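Local coordinates for protein serine repeat antigen 5 (Plasmodium falciparum, PDB 6X44) that belongs to the papain-like cysteine protease family but, as a pseudo-zymogen of the malaria parasite, probably lacks ordinary protease activity, at residues A[16-21]-A[52-57]; A[64-69]-A[102-107]; A[83-88]-A[352-357]; A[220-225]-A[431-436]; A[315-320]-A[423-428]. One frame throughout, in Å; residues are numbered along the deposited sequence.

Interaction 1. Residues A[16-21]-A[52-57]; sequences ESIDNI and MNYCSL
The helical segments 16-21 and 52-57, of helices 4-25 and 45-61, run nearly antiparallel, their short axes 9.8 Å apart at 155°, with S17 and Y54 as the closest pair of CA atoms. Y54 carries the contact. With its CG anti to the backbone N (chi1 177°), the ring swings across the gap and meets three residues of the other helix in turn. S17 OG sits 3.3 Å from Y54 CB; I21 CD1 touches the same carbon at 3.7 Å, its side chain crossing that of Y54 at about a right angle. Farther out, I18 CG1 comes within 3.6 Å of Y54 CE1, and I18 CD1 lies 3.5 Å from Y54 OH. L57 CD1 adds a looser touch on S17 CB. The S17 hydroxyl is buried here, but its hydrogen bond goes to E50, one turn before Y54. No hydrogen bond links the two segments directly, so the pairing of these N-terminal helices rests on apolar contact, with E50 taking up the polar atom at its centre.

Interaction 2. Residues A[64-69]-A[102-107]; sequences TGTLDN and RNAAVC
A short 3-10 segment, 104-107, packs against the weakly bonded helical turn 66-69, and this buried contact belongs to the helical N-terminal part of the chain, where the disulfide C55-C107 ties the 3-10 turn to helix 45-61. L67 does most of the work. Its CD1 rests on A104 CB at 3.7 Å; C107 CB faces both methyls of the fork, 3.9 Å from L67 CD1 and from CD2, and CD2 also lies 3.8 Å from A104 O. T66 comes in beside it: with CG2 anti to the backbone N, that methyl lies 3.9 Å from A105 N, and the CB atoms of T66 and A104 are 4.1 Å apart. W114 of helix 113-116 touches both T66 and A105 next to this seam. Nothing polar bridges the two segments; each instead settles its own turn. T64 OG1 accepts from T66 N in an ST turn, and N69 ND2 reaches back to G65 O. Across the seam an Asx turn at N103 opens the 3-10 segment, where A105 N gives its hydrogen to N103 OD1 at 2.8 Å from a position 47° out of the carbonyl plane.

Interaction 3. Residues A[83-88]-A[352-357]; sequences KRLLIY and MGYEFS
E355 and Y354, in a type I turn from G353 to F356, meet one side of segment 83-88 through R84, L85 and Y88. The E355 chain runs over the Y88 ring: CG stands above its centre, 3.5 Å from the centroid and 5° off the normal, a CH-pi contact, while the carboxylate plane is turned 75° from the ring. That placement follows from chi1 of 84°, with CG between the backbone N and the carbonyl carbon, and from a bend at chi2. Beyond the ring, OE2 turns to the edge of the R84 guanidinium, and R84 NH2 lies 3.4 Å from E355 OE2, a salt bridge with a weak hydrogen bond. The Y354 ring stands almost perpendicular to the guanidinium, its OH over one face of that group and 3.6 Å from R84 CB; the hydroxyl itself bonds to N81 O. Beside them, L85 CD1 packs against E355 CA at 3.6 Å. The papain-family domain thus meets helix 75-87 largely through carbon contacts, and the long, partly exposed salt bridge probably adds only modestly, whereas the Y354 hydroxyl is held by the helix backbone.

Interaction 4. Residues A[220-225]-A[431-436]; sequences CMKGYE and NVDLPM
K222 leaves the backbone with CG anti to the carbonyl carbon (chi1 -68°), runs straight as far as CD, then bends at chi3 and chi4, which brings its ammonium group to the residues just past strand 426-433. There K222 NZ lies 2.8 Å from L434 O, a weak hydrogen bond, and the last methylenes crowd the same oxygen, K222 CE at 3.0 Å and CD at 3.3 Å from L434 O, while CD also touches L434 CB. M436 folds toward the lysine from its own side: bent at chi2 and chi3, it crosses the K222 chain at about a right angle and brings SD to 3.4 Å from K222 NZ. D433 OD1 is 4.5 Å from K222 NZ, beyond a salt bridge, though its negative charge would probably favour the ammonium group there. All this happens where helix 206-221 stops in a Schellman motif, with G223 as the C-prime residue at positive phi; C220, in its last turn, is tied by a disulfide to C191. Past the glycine, Y224 sends its ring toward P435, beyond the strand's end, and P435 O lies near the ring plane, at the edge that carries the hydroxyl. The hydrogen bond from Y224 OH to P435 O is modelled very short, at 2.4 Å, so its exact length is doubtful. Backbones also come close, M436 CA lying 3.4 Å from K222 O in a CA-H...O contact, and K222 pairs further with N437 through its main chain.

Interaction 5. Residues A[315-320]-A[423-428]; sequences AYESER and FIHSVV
Strands 315-317 and 426-428 pair antiparallel in the large sheet of the papain-like domain, with Y316 and V427 as the hydrogen-bonded pair: Y316 N gives to V427 O at 2.9 Å, and V427 N returns the bond to Y316 O at 2.8 Å. On one face Y316 CB packs on V427 CG2, and helix 325-339 covers these two residues; on the other, A315 CB meets V428 CG2 at 3.9 Å. E317, on the A315 face, can be followed outward. Its CB lies 4.1 Å from S426 OG; CG closes to 3.7 Å from the same oxygen; and the extended chain then runs alongside H425, bringing OE2 to 4.0 Å from H425 CE1, with carboxylate and imidazole planes 74° apart. A water joins E317 OE2 to S426 OG, and that hydroxyl is also hydrogen-bonded to H425 ND1. Where the strand 315-317 gives way to a 3-10 turn, S318 N still reaches H425 O, and a second water links this carbonyl to E319 N. With chi1 at 58°, the S318 hydroxyl is turned back toward segment 423-428: OG donates to I424 O at 2.6 Å, lying in the carbonyl plane.

In the fold
From the N terminus, interaction 1 closes first, pairing helices 4-25 and 45-61. Interaction 2 follows in series and touches it through the C55-C107 disulfide. Helix 75-87 leaves from within the loop of interaction 2, and its partner 352-357 lies far along the chain, so interactions 2 and 3 cross; V106 and A105 pack on Y354 where they meet. Interaction 3 thereby ties the N-terminal helices to the papain-like domain. It also crosses interactions 4 and 5, since 220-225 and 315-320 lie between 83-88 and 352-357 while their partners come after 352-357. Interaction 5 falls wholly within the span of interaction 4, and both use strand 426-433, one at each end. M352 and F423 touch between interactions 3 and 5.

Interaction 1. Residues A[16-21]-A[52-57]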
# COMPACT_ATOMS: atom_id res chain seq x y z
N GLU A 16 4.33 -25.32 5.63
CA GLU A 16 4.99 -26.59 5.32
C GLU A 16 5.34 -26.66 3.83
O GLU A 16 6.48 -26.96 3.47
CB GLU A 16 4.06 -27.75 5.72
CG GLU A 16 4.54 -29.18 5.42
CD GLU A 16 3.39 -30.20 5.42
OE1 GLU A 16 2.38 -29.96 4.72
OE2 GLU A 16 3.51 -31.23 6.13
N SER A 17 4.36 -26.40 2.97
CA SER A 17 4.60 -26.43 1.53
C SER A 17 5.72 -25.47 1.14
O SER A 17 6.61 -25.82 0.36
CB SER A 17 3.31 -26.12 0.79
OG SER A 17 3.49 -26.23 -0.61
N ILE A 18 5.71 -24.26 1.71
CA ILE A 18 6.74 -23.27 1.38
C ILE A 18 8.11 -23.76 1.81
O ILE A 18 9.10 -23.56 1.09
CB ILE A 18 6.40 -21.91 2.02
CG1 ILE A 18 5.23 -21.24 1.29
CG2 ILE A 18 7.61 -21.02 2.05
CD1 ILE A 18 4.82 -19.93 1.89
N ASP A 19 8.20 -24.38 2.98
CA ASP A 19 9.50 -24.86 3.48
C ASP A 19 10.03 -26.03 2.65
O ASP A 19 11.23 -26.11 2.40
CB ASP A 19 9.39 -25.27 4.95
CG ASP A 19 9.67 -24.11 5.92
OD1 ASP A 19 10.50 -23.21 5.62
OD2 ASP A 19 9.07 -24.13 7.02
N ASN A 20 9.15 -26.95 2.22
CA ASN A 20 9.60 -28.03 1.34
C ASN A 20 10.20 -27.46 0.06
O ASN A 20 11.27 -27.91 -0.38
CB ASN A 20 8.44 -28.97 0.96
CG ASN A 20 7.86 -29.73 2.15
OD1 ASN A 20 8.47 -29.82 3.22
ND2 ASN A 20 6.67 -30.29 1.95
N ILE A 21 9.51 -26.50 -0.56
CA ILE A 21 9.96 -25.94 -1.84
C ILE A 21 11.34 -25.30 -1.70
O ILE A 21 12.23 -25.54 -2.51
CB ILE A 21 8.92 -24.93 -2.37
CG1 ILE A 21 7.65 -25.67 -2.79
CG2 ILE A 21 9.51 -24.09 -3.54
CD1 ILE A 21 6.42 -24.78 -2.83
N MET A 52 2.87 -27.38 -7.73
CA MET A 52 1.47 -27.35 -8.12
C MET A 52 0.56 -27.46 -6.91
O MET A 52 -0.48 -26.80 -6.85
CB MET A 52 1.19 -28.46 -9.13
CG MET A 52 1.10 -27.88 -10.56
SD MET A 52 -0.26 -26.67 -10.72
CE MET A 52 0.01 -26.13 -12.40
N ASN A 53 0.95 -28.24 -5.92
CA ASN A 53 0.10 -28.35 -4.75
C ASN A 53 0.14 -27.08 -3.91
O ASN A 53 -0.86 -26.70 -3.28
CB ASN A 53 0.54 -29.54 -3.91
CG ASN A 53 -0.22 -29.62 -2.63
OD1 ASN A 53 -1.40 -29.97 -2.62
ND2 ASN A 53 0.43 -29.25 -1.54
N TYR A 54 1.30 -26.43 -3.86
CA TYR A 54 1.38 -25.14 -3.21
C TYR A 54 0.35 -24.16 -3.79
O TYR A 54 -0.44 -23.55 -3.06
CB TYR A 54 2.78 -24.56 -3.35
CG TYR A 54 2.82 -23.21 -2.75
CD1 TYR A 54 2.35 -23.02 -1.46
CD2 TYR A 54 3.28 -22.10 -3.45
CE1 TYR A 54 2.35 -21.79 -0.86
CE2 TYR A 54 3.28 -20.84 -2.86
CZ TYR A 54 2.81 -20.70 -1.56
OH TYR A 54 2.77 -19.48 -0.90
N CYS A 55 0.36 -24.03 -5.12
CA CYS A 55 -0.55 -23.08 -5.75
C CYS A 55 -1.99 -23.53 -5.62
O CYS A 55 -2.89 -22.69 -5.57
CB CYS A 55 -0.14 -22.88 -7.21
SG CYS A 55 1.39 -21.90 -7.25
N SER A 56 -2.22 -24.84 -5.53
CA SER A 56 -3.58 -25.32 -5.33
C SER A 56 -4.08 -24.95 -3.94
O SER A 56 -5.25 -24.57 -3.78
CB SER A 56 -3.64 -26.83 -5.56
OG SER A 56 -4.91 -27.33 -5.18
N LEU A 57 -3.20 -25.02 -2.94
CA LEU A 57 -3.50 -24.47 -1.63
C LEU A 57 -3.87 -23.00 -1.73
O LEU A 57 -5.03 -22.64 -1.53
CB LEU A 57 -2.32 -24.62 -0.67
CG LEU A 57 -2.21 -25.92 0.12
CD1 LEU A 57 -0.92 -25.94 0.91
CD2 LEU A 57 -3.41 -26.09 1.05

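Interaction 2. Residues A[64-69]-A[102-107]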
# COMPACT_ATOMS: atom_id res chain seq x y z
N THR A 64 -7.70 -12.44 -1.95
CA THR A 64 -7.39 -11.19 -2.62
C THR A 64 -7.88 -11.14 -4.05
O THR A 64 -7.67 -10.11 -4.69
CB THR A 64 -5.90 -10.94 -2.65
OG1 THR A 64 -5.31 -11.80 -3.64
CG2 THR A 64 -5.31 -11.15 -1.28
N GLY A 65 -8.48 -12.21 -4.55
CA GLY A 65 -8.91 -12.29 -5.93
C GLY A 65 -7.80 -12.46 -6.96
O GLY A 65 -8.09 -12.47 -8.16
N THR A 66 -6.55 -12.60 -6.54
CA THR A 66 -5.46 -12.75 -7.51
C THR A 66 -5.66 -13.98 -8.40
O THR A 66 -5.46 -13.92 -9.62
CB THR A 66 -4.13 -12.84 -6.79
OG1 THR A 66 -3.89 -11.61 -6.08
CG2 THR A 66 -3.01 -13.11 -7.81
N LEU A 67 -5.99 -15.13 -7.80
CA LEU A 67 -6.08 -16.38 -8.55
C LEU A 67 -7.51 -16.73 -8.96
O LEU A 67 -7.70 -17.62 -9.79
CB LEU A 67 -5.47 -17.53 -7.74
CG LEU A 67 -3.99 -17.24 -7.47
CD1 LEU A 67 -3.43 -18.25 -6.53
CD2 LEU A 67 -3.18 -17.24 -8.75
N ASP A 68 -8.50 -16.05 -8.40
CA ASP A 68 -9.85 -16.11 -8.94
C ASP A 68 -9.85 -15.67 -10.39
O ASP A 68 -10.59 -16.19 -11.22
CB ASP A 68 -10.79 -15.18 -8.15
CG ASP A 68 -10.95 -15.59 -6.68
OD1 ASP A 68 -10.58 -16.73 -6.32
OD2 ASP A 68 -11.51 -14.74 -5.91
N ASN A 69 -9.01 -14.70 -10.72
CA ASN A 69 -9.25 -13.89 -11.90
C ASN A 69 -8.28 -14.13 -13.05
O ASN A 69 -8.61 -13.80 -14.19
CB ASN A 69 -9.23 -12.40 -11.51
CG ASN A 69 -10.53 -11.95 -10.84
OD1 ASN A 69 -11.53 -11.67 -11.53
ND2 ASN A 69 -10.54 -11.89 -9.50
N ARG A 102 4.03 -16.17 0.19
CA ARG A 102 2.58 -16.15 0.43
C ARG A 102 1.83 -15.13 -0.40
O ARG A 102 0.60 -15.04 -0.26
CB ARG A 102 2.30 -15.89 1.91
CG ARG A 102 3.19 -16.65 2.83
CD ARG A 102 2.78 -16.42 4.24
NE ARG A 102 1.94 -17.51 4.74
CZ ARG A 102 2.42 -18.57 5.38
NH1 ARG A 102 3.73 -18.67 5.60
NH2 ARG A 102 1.59 -19.51 5.80
N ASN A 103 2.51 -14.36 -1.24
CA ASN A 103 1.82 -13.58 -2.26
C ASN A 103 1.36 -14.52 -3.37
O ASN A 103 2.18 -15.07 -4.12
CB ASN A 103 2.72 -12.48 -2.81
CG ASN A 103 2.01 -11.60 -3.84
OD1 ASN A 103 0.92 -11.92 -4.34
ND2 ASN A 103 2.64 -10.48 -4.17
N ALA A 104 0.04 -14.67 -3.50
CA ALA A 104 -0.54 -15.55 -4.52
C ALA A 104 -0.10 -15.21 -5.93
O ALA A 104 -0.17 -16.06 -6.83
CB ALA A 104 -2.07 -15.50 -4.42
N ALA A 105 0.36 -13.98 -6.15
CA ALA A 105 0.88 -13.64 -7.46
C ALA A 105 1.91 -14.65 -7.96
O ALA A 105 2.08 -14.77 -9.18
CB ALA A 105 1.51 -12.24 -7.41
N VAL A 106 2.60 -15.37 -7.07
CA VAL A 106 3.65 -16.30 -7.51
C VAL A 106 3.06 -17.48 -8.27
O VAL A 106 3.80 -18.19 -8.95
CB VAL A 106 4.50 -16.85 -6.36
CG1 VAL A 106 5.16 -15.76 -5.57
CG2 VAL A 106 3.67 -17.71 -5.44
N CYS A 107 1.77 -17.73 -8.17
CA CYS A 107 1.14 -18.81 -8.93
C CYS A 107 0.63 -18.36 -10.29
O CYS A 107 0.12 -19.19 -11.05
CB CYS A 107 -0.01 -19.42 -8.11
SG CYS A 107 0.64 -20.11 -6.56

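Interaction 3. Residues A[83-88]-A[352-357]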
# COMPACT_ATOMS: atom_id res chain seq x y z
N LYS A 83 11.95 -18.57 -8.52
CA LYS A 83 13.36 -18.32 -8.78
C LYS A 83 13.66 -16.83 -8.85
O LYS A 83 14.65 -16.36 -8.29
CB LYS A 83 13.77 -19.02 -10.07
CG LYS A 83 15.23 -18.89 -10.44
CD LYS A 83 15.40 -19.02 -11.96
CE LYS A 83 15.07 -17.70 -12.67
NZ LYS A 83 14.89 -17.88 -14.13
N ARG A 84 12.82 -16.07 -9.55
CA ARG A 84 13.07 -14.63 -9.68
C ARG A 84 12.92 -13.92 -8.34
O ARG A 84 13.67 -12.99 -8.03
CB ARG A 84 12.12 -14.03 -10.72
CG ARG A 84 12.24 -14.59 -12.12
CD ARG A 84 10.99 -14.25 -12.97
NE ARG A 84 10.62 -12.84 -12.83
CZ ARG A 84 9.46 -12.32 -13.23
NH1 ARG A 84 8.53 -13.10 -13.79
NH2 ARG A 84 9.24 -11.02 -13.07
N LEU A 85 11.97 -14.35 -7.54
CA LEU A 85 11.81 -13.77 -6.22
C LEU A 85 13.02 -14.02 -5.34
O LEU A 85 13.50 -13.12 -4.66
CB LEU A 85 10.56 -14.35 -5.59
CG LEU A 85 9.91 -13.69 -4.41
CD1 LEU A 85 9.54 -12.25 -4.74
CD2 LEU A 85 8.66 -14.55 -4.13
N LEU A 86 13.56 -15.25 -5.38
CA LEU A 86 14.73 -15.57 -4.57
C LEU A 86 15.95 -14.76 -5.02
O LEU A 86 16.68 -14.21 -4.19
CB LEU A 86 15.01 -17.07 -4.63
CG LEU A 86 13.93 -17.92 -3.94
CD1 LEU A 86 14.06 -19.40 -4.29
CD2 LEU A 86 13.97 -17.73 -2.43
N ILE A 87 16.15 -14.64 -6.33
CA ILE A 87 17.24 -13.82 -6.84
C ILE A 87 17.11 -12.37 -6.34
O ILE A 87 18.07 -11.80 -5.82
CB ILE A 87 17.28 -13.90 -8.38
CG1 ILE A 87 17.86 -15.24 -8.79
CG2 ILE A 87 18.12 -12.78 -8.97
CD1 ILE A 87 17.46 -15.68 -10.15
N TYR A 88 15.92 -11.77 -6.51
CA TYR A 88 15.69 -10.37 -6.10
C TYR A 88 15.80 -10.16 -4.59
O TYR A 88 15.73 -9.01 -4.15
CB TYR A 88 14.30 -9.89 -6.52
CG TYR A 88 14.22 -9.21 -7.88
CD1 TYR A 88 14.09 -9.96 -9.06
CD2 TYR A 88 14.23 -7.81 -7.98
CE1 TYR A 88 13.99 -9.33 -10.30
CE2 TYR A 88 14.13 -7.18 -9.23
CZ TYR A 88 14.02 -7.95 -10.38
OH TYR A 88 13.93 -7.34 -11.61
N MET A 352 6.42 -1.43 -10.54
CA MET A 352 6.48 -2.24 -9.34
C MET A 352 5.66 -3.52 -9.50
O MET A 352 4.58 -3.50 -10.11
CB MET A 352 5.94 -1.47 -8.13
CG MET A 352 6.60 -0.11 -7.87
SD MET A 352 5.36 1.13 -7.43
CE MET A 352 4.50 0.30 -6.12
N GLY A 353 6.16 -4.61 -8.91
CA GLY A 353 5.53 -5.91 -9.00
C GLY A 353 5.79 -6.81 -7.80
O GLY A 353 6.35 -6.38 -6.78
N TYR A 354 5.43 -8.08 -7.93
CA TYR A 354 5.45 -9.00 -6.80
C TYR A 354 6.86 -9.14 -6.21
O TYR A 354 7.01 -9.39 -5.00
CB TYR A 354 4.88 -10.36 -7.24
CG TYR A 354 5.87 -11.25 -7.95
CD1 TYR A 354 6.43 -10.87 -9.17
CD2 TYR A 354 6.27 -12.44 -7.39
CE1 TYR A 354 7.39 -11.68 -9.82
CE2 TYR A 354 7.19 -13.26 -8.02
CZ TYR A 354 7.75 -12.87 -9.23
OH TYR A 354 8.65 -13.71 -9.84
N GLU A 355 7.89 -8.98 -7.03
CA GLU A 355 9.28 -9.17 -6.64
C GLU A 355 9.96 -7.87 -6.20
O GLU A 355 11.16 -7.88 -5.92
CB GLU A 355 10.07 -9.81 -7.81
CG GLU A 355 10.60 -8.81 -8.88
CD GLU A 355 9.55 -8.38 -9.91
OE1 GLU A 355 8.39 -8.07 -9.54
OE2 GLU A 355 9.90 -8.35 -11.12
N PHE A 356 9.23 -6.76 -6.17
CA PHE A 356 9.80 -5.44 -5.88
C PHE A 356 10.43 -5.43 -4.50
O PHE A 356 9.83 -5.88 -3.51
CB PHE A 356 8.70 -4.40 -5.98
CG PHE A 356 9.15 -2.96 -5.94
CD1 PHE A 356 9.61 -2.31 -7.10
CD2 PHE A 356 9.01 -2.22 -4.78
CE1 PHE A 356 9.98 -0.96 -7.05
CE2 PHE A 356 9.37 -0.89 -4.72
CZ PHE A 356 9.85 -0.24 -5.86
N SER A 357 11.64 -4.92 -4.43
CA SER A 357 12.37 -4.93 -3.17
C SER A 357 11.87 -3.81 -2.29
O SER A 357 11.80 -2.65 -2.73
CB SER A 357 13.87 -4.78 -3.39
OG SER A 357 14.48 -4.62 -2.11

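Interaction 4. Residues A[220-225]-A[431-436]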
# COMPACT_ATOMS: atom_id res chain seq x y z
N CYS A 220 -5.00 9.28 14.87
CA CYS A 220 -3.96 8.88 15.83
C CYS A 220 -3.29 10.11 16.45
O CYS A 220 -3.10 10.18 17.67
CB CYS A 220 -2.91 8.00 15.15
SG CYS A 220 -3.31 6.20 15.05
N MET A 221 -2.88 11.07 15.62
CA MET A 221 -2.26 12.28 16.14
C MET A 221 -3.16 13.04 17.09
O MET A 221 -2.66 13.85 17.86
CB MET A 221 -1.84 13.23 15.01
CG MET A 221 -0.88 12.64 14.02
SD MET A 221 0.62 11.96 14.78
CE MET A 221 1.33 13.51 15.38
N LYS A 222 -4.47 12.81 17.07
CA LYS A 222 -5.34 13.56 17.96
C LYS A 222 -5.77 12.73 19.16
O LYS A 222 -6.71 13.11 19.85
CB LYS A 222 -6.56 14.10 17.20
CG LYS A 222 -6.14 15.18 16.21
CD LYS A 222 -7.28 15.87 15.54
CE LYS A 222 -7.04 17.39 15.48
NZ LYS A 222 -7.17 18.08 16.84
N GLY A 223 -5.13 11.59 19.38
CA GLY A 223 -5.39 10.79 20.56
C GLY A 223 -6.35 9.64 20.40
O GLY A 223 -6.58 8.92 21.38
N TYR A 224 -6.93 9.43 19.21
CA TYR A 224 -7.87 8.33 19.06
C TYR A 224 -7.13 7.01 18.90
O TYR A 224 -5.96 6.96 18.53
CB TYR A 224 -8.78 8.56 17.85
CG TYR A 224 -9.62 9.80 18.00
CD1 TYR A 224 -10.88 9.74 18.58
CD2 TYR A 224 -9.13 11.03 17.61
CE1 TYR A 224 -11.63 10.88 18.74
CE2 TYR A 224 -9.86 12.16 17.77
CZ TYR A 224 -11.11 12.09 18.34
OH TYR A 224 -11.84 13.25 18.49
N GLU A 225 -7.83 5.93 19.19
CA GLU A 225 -7.27 4.61 19.02
C GLU A 225 -7.04 4.33 17.53
O GLU A 225 -7.68 4.93 16.66
CB GLU A 225 -8.20 3.54 19.60
CG GLU A 225 -9.03 3.97 20.83
CD GLU A 225 -10.43 4.53 20.46
OE1 GLU A 225 -10.56 5.76 20.12
OE2 GLU A 225 -11.40 3.74 20.52
N ASN A 431 -7.29 18.72 4.95
CA ASN A 431 -7.48 19.85 5.86
C ASN A 431 -8.85 19.66 6.47
O ASN A 431 -9.86 20.09 5.90
CB ASN A 431 -7.35 21.19 5.14
CG ASN A 431 -6.03 21.35 4.42
OD1 ASN A 431 -4.97 20.92 4.90
ND2 ASN A 431 -6.09 21.98 3.27
N VAL A 432 -8.87 19.01 7.62
CA VAL A 432 -10.07 18.70 8.37
C VAL A 432 -9.81 19.07 9.82
O VAL A 432 -8.68 19.32 10.23
CB VAL A 432 -10.48 17.21 8.27
CG1 VAL A 432 -10.70 16.85 6.82
CG2 VAL A 432 -9.45 16.29 8.94
N ASP A 433 -10.89 19.10 10.60
CA ASP A 433 -10.78 19.33 12.04
C ASP A 433 -11.54 18.22 12.74
O ASP A 433 -12.64 17.84 12.33
CB ASP A 433 -11.34 20.68 12.46
CG ASP A 433 -10.54 21.33 13.59
OD1 ASP A 433 -9.63 20.65 14.16
OD2 ASP A 433 -10.83 22.51 13.90
N LEU A 434 -10.91 17.69 13.78
CA LEU A 434 -11.53 16.82 14.76
C LEU A 434 -11.01 17.31 16.10
O LEU A 434 -9.90 17.85 16.17
CB LEU A 434 -11.17 15.34 14.57
CG LEU A 434 -11.85 14.58 13.43
CD1 LEU A 434 -11.03 13.35 12.98
CD2 LEU A 434 -13.22 14.15 13.86
N PRO A 435 -11.78 17.14 17.17
CA PRO A 435 -11.29 17.50 18.51
C PRO A 435 -10.37 16.44 19.10
O PRO A 435 -10.61 15.23 18.96
CB PRO A 435 -12.57 17.62 19.33
CG PRO A 435 -13.53 16.62 18.66
CD PRO A 435 -13.16 16.63 17.18
N MET A 436 -9.31 16.89 19.78
CA MET A 436 -8.46 15.98 20.55
C MET A 436 -9.31 15.03 21.38
O MET A 436 -10.36 15.41 21.90
CB MET A 436 -7.52 16.72 21.50
CG MET A 436 -6.69 17.81 20.87
SD MET A 436 -5.50 17.19 19.69
CE MET A 436 -4.48 16.14 20.73

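Interaction 5. Residues A[315-320]-A[423-428]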
# COMPACT_ATOMS: atom_id res chain seq x y z
N ALA A 315 -3.01 20.17 -2.24
CA ALA A 315 -2.21 19.27 -3.05
C ALA A 315 -0.98 20.00 -3.58
O ALA A 315 -1.02 21.19 -3.86
CB ALA A 315 -3.03 18.67 -4.19
N TYR A 316 0.11 19.27 -3.68
CA TYR A 316 1.33 19.80 -4.26
C TYR A 316 1.85 18.84 -5.31
O TYR A 316 1.95 17.64 -5.05
CB TYR A 316 2.41 19.99 -3.19
CG TYR A 316 2.03 20.89 -2.04
CD1 TYR A 316 1.35 20.39 -0.93
CD2 TYR A 316 2.38 22.23 -2.05
CE1 TYR A 316 1.03 21.21 0.12
CE2 TYR A 316 2.06 23.05 -1.00
CZ TYR A 316 1.39 22.55 0.08
OH TYR A 316 1.08 23.41 1.10
N GLU A 317 2.25 19.38 -6.47
CA GLU A 317 2.81 18.61 -7.58
C GLU A 317 4.32 18.76 -7.67
O GLU A 317 4.85 19.88 -7.65
CB GLU A 317 2.16 19.03 -8.89
CG GLU A 317 0.61 19.01 -8.87
CD GLU A 317 0.03 19.21 -10.25
OE1 GLU A 317 0.20 20.30 -10.81
OE2 GLU A 317 -0.59 18.28 -10.78
N SER A 318 5.03 17.63 -7.78
CA SER A 318 6.48 17.68 -7.81
C SER A 318 7.00 18.51 -9.00
O SER A 318 8.02 19.23 -8.87
CB SER A 318 7.05 16.25 -7.82
OG SER A 318 6.57 15.49 -8.91
N GLU A 319 6.31 18.47 -10.14
CA GLU A 319 6.79 19.21 -11.30
C GLU A 319 6.84 20.71 -11.04
O GLU A 319 7.72 21.41 -11.55
CB GLU A 319 5.94 18.93 -12.54
CG GLU A 319 6.67 19.25 -13.84
CD GLU A 319 5.74 19.62 -15.01
OE1 GLU A 319 4.50 19.65 -14.81
OE2 GLU A 319 6.25 19.87 -16.13
N ARG A 320 5.90 21.23 -10.26
CA ARG A 320 5.92 22.63 -9.89
C ARG A 320 7.10 22.99 -8.98
O ARG A 320 7.41 24.17 -8.86
CB ARG A 320 4.60 22.98 -9.20
CG ARG A 320 4.35 24.45 -9.04
CD ARG A 320 3.92 25.08 -10.34
NE ARG A 320 3.52 26.46 -10.14
CZ ARG A 320 2.78 27.16 -10.98
NH1 ARG A 320 2.32 26.60 -12.10
NH2 ARG A 320 2.47 28.42 -10.69
N PHE A 423 9.50 10.55 -9.16
CA PHE A 423 8.66 9.39 -8.90
C PHE A 423 7.40 9.77 -8.11
O PHE A 423 6.32 9.23 -8.36
CB PHE A 423 9.47 8.35 -8.12
CG PHE A 423 8.67 7.15 -7.66
CD1 PHE A 423 8.29 6.18 -8.55
CD2 PHE A 423 8.32 7.00 -6.32
CE1 PHE A 423 7.57 5.06 -8.14
CE2 PHE A 423 7.59 5.89 -5.89
CZ PHE A 423 7.21 4.92 -6.81
N ILE A 424 7.53 10.68 -7.15
CA ILE A 424 6.37 11.22 -6.46
C ILE A 424 5.74 12.28 -7.36
O ILE A 424 6.25 13.38 -7.49
CB ILE A 424 6.74 11.81 -5.10
CG1 ILE A 424 7.46 10.78 -4.24
CG2 ILE A 424 5.48 12.29 -4.41
CD1 ILE A 424 6.64 9.56 -3.94
N HIS A 425 4.59 11.94 -7.97
CA HIS A 425 3.94 12.87 -8.89
C HIS A 425 3.30 14.02 -8.13
O HIS A 425 3.53 15.19 -8.48
CB HIS A 425 2.90 12.11 -9.73
CG HIS A 425 2.10 12.99 -10.64
ND1 HIS A 425 1.10 13.82 -10.18
CD2 HIS A 425 2.13 13.15 -11.98
CE1 HIS A 425 0.55 14.46 -11.20
NE2 HIS A 425 1.17 14.08 -12.30
N SER A 426 2.57 13.72 -7.05
CA SER A 426 1.93 14.72 -6.21
C SER A 426 1.80 14.20 -4.80
O SER A 426 1.87 12.99 -4.57
CB SER A 426 0.51 15.09 -6.65
OG SER A 426 0.53 15.42 -8.01
N VAL A 427 1.58 15.12 -3.86
CA VAL A 427 1.10 14.74 -2.54
C VAL A 427 -0.16 15.54 -2.22
O VAL A 427 -0.40 16.61 -2.77
CB VAL A 427 2.16 14.95 -1.44
CG1 VAL A 427 3.34 14.03 -1.73
CG2 VAL A 427 2.59 16.44 -1.35
N VAL A 428 -0.96 14.97 -1.33
CA VAL A 428 -2.25 15.52 -0.94
C VAL A 428 -2.36 15.38 0.56
O VAL A 428 -2.10 14.30 1.11
CB VAL A 428 -3.42 14.81 -1.65
CG1 VAL A 428 -4.76 15.36 -1.20
CG2 VAL A 428 -3.29 14.96 -3.14
O HOH W 1 -1.86 16.42 -9.09
O HOH W 2 4.18 16.61 -10.71